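Local coordinates for protein L-amino acid deaminase (PDB 5HXW) that probably catalyses the oxidative deamination of L-amino acids as a membrane-bound, FAD-dependent oxidoreductase, at residues A302-K306 against E307-Y311. Sequence-based numbering, arbitrary orientation.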
# COMPACT_ATOMS: atom_id res chain seq x y z
N ALA A 302 11.55 -9.65 6.98
CA ALA A 302 10.63 -9.71 8.11
C ALA A 302 11.40 -9.72 9.44
O ALA A 302 12.04 -10.73 9.78
CB ALA A 302 9.71 -10.92 8.00
N PRO A 303 11.36 -8.59 10.19
CA PRO A 303 12.04 -8.55 11.49
C PRO A 303 11.28 -9.34 12.55
O PRO A 303 10.05 -9.41 12.51
CB PRO A 303 12.05 -7.06 11.84
CG PRO A 303 10.90 -6.47 11.10
CD PRO A 303 10.71 -7.30 9.86
N VAL A 304 12.02 -9.95 13.47
CA VAL A 304 11.45 -10.67 14.60
C VAL A 304 10.88 -9.66 15.59
O VAL A 304 11.60 -8.78 16.07
CB VAL A 304 12.50 -11.59 15.29
CG1 VAL A 304 11.89 -12.34 16.46
CG2 VAL A 304 13.09 -12.57 14.29
N VAL A 305 9.58 -9.77 15.86
CA VAL A 305 8.90 -9.00 16.91
C VAL A 305 8.33 -9.95 17.98
O VAL A 305 8.47 -11.17 17.86
CB VAL A 305 7.81 -8.05 16.35
CG1 VAL A 305 8.45 -6.88 15.61
CG2 VAL A 305 6.81 -8.78 15.46
N LYS A 306 7.70 -9.39 19.01
CA LYS A 306 7.09 -10.19 20.09
C LYS A 306 5.94 -11.05 19.55
O LYS A 306 5.74 -12.18 20.01
CB LYS A 306 6.65 -9.32 21.28
CG LYS A 306 5.40 -8.48 21.07
CD LYS A 306 5.14 -7.50 22.21
CE LYS A 306 4.04 -6.53 21.82
NZ LYS A 306 4.03 -5.30 22.65
N GLU A 307 5.23 -10.52 18.56
CA GLU A 307 4.10 -11.17 17.91
C GLU A 307 4.50 -12.41 17.10
O GLU A 307 3.66 -13.29 16.87
CB GLU A 307 3.37 -10.19 17.00
CG GLU A 307 2.50 -9.18 17.73
CD GLU A 307 3.22 -7.90 18.15
OE1 GLU A 307 4.42 -7.71 17.84
OE2 GLU A 307 2.56 -7.06 18.81
N SER A 308 5.77 -12.48 16.69
CA SER A 308 6.32 -13.61 15.95
C SER A 308 6.19 -14.92 16.72
O SER A 308 5.95 -15.97 16.14
CB SER A 308 7.79 -13.38 15.59
OG SER A 308 8.00 -12.07 15.10
N PHE A 309 6.37 -14.84 18.04
CA PHE A 309 6.31 -16.01 18.91
C PHE A 309 4.88 -16.50 19.16
O PHE A 309 4.68 -17.65 19.52
CB PHE A 309 7.02 -15.72 20.24
CG PHE A 309 8.47 -15.36 20.09
CD1 PHE A 309 9.44 -16.36 19.97
CD2 PHE A 309 8.88 -14.03 20.08
CE1 PHE A 309 10.79 -16.03 19.84
CE2 PHE A 309 10.23 -13.69 19.95
CZ PHE A 309 11.18 -14.70 19.83
N THR A 310 3.90 -15.61 18.95
CA THR A 310 2.48 -15.90 19.21
C THR A 310 1.79 -16.53 18.00
O THR A 310 1.20 -17.61 18.11
CB THR A 310 1.72 -14.64 19.69
OG1 THR A 310 2.41 -14.04 20.79
CG2 THR A 310 0.29 -14.99 20.12
N TYR A 311 1.85 -15.85 16.85
CA TYR A 311 1.14 -16.29 15.64
C TYR A 311 1.99 -16.28 14.36
O TYR A 311 1.45 -16.33 13.25
CB TYR A 311 -0.17 -15.51 15.46
CG TYR A 311 -0.03 -14.01 15.33
CD1 TYR A 311 0.25 -13.40 14.10
CD2 TYR A 311 -0.20 -13.18 16.45
CE1 TYR A 311 0.37 -12.02 13.98
CE2 TYR A 311 -0.08 -11.79 16.34
CZ TYR A 311 0.20 -11.23 15.11
OH TYR A 311 0.32 -9.86 14.99
O HOH W 1 4.49 -13.44 22.13
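V305 to S308 form a type I beta turn, through which the chain passes from the end of strand 293-303 into the short helix 308-311. The turn is closed by S308 N donating to V305 O at 3.2 Å. One residue on, the bond from F309 N to K306 O (3.4 Å) is weak, while E307 O accepts the amides of both T310 and Y311. The S308 side chain reaches back across the turn: with chi1 at -45°, its hydroxyl lies beside its own backbone N, and OG accepts the V305 amide at 2.9 Å (N-H...O angle 152°). The K306 and E307 side chains run alongside each other, K306 CE resting 3.4 Å from E307 OE2. NZ and OE2 are 4.5 Å apart, beyond a salt bridge; K306 NZ bonds to S337 O, and E307 OE2 forms a salt bridge with R244. Bent at chi2 (88°), the E307 carboxylate folds back so that OE1 meets V305 CG2. The F309 ring turns the edge at CD2 toward K306 O and meets V304 CG1 at CE2 (4.1 Å), the two side chains crossing at about a right angle. A water bridges K306 O and T310 OG1. The contact opens the strand-helix-strand connection from 293-303 to its parallel neighbour 326-329, with V304 touching I328 there; V304, V305 and E307 also pack on helix 332-339, and V305 and E307 reach strand 257-266.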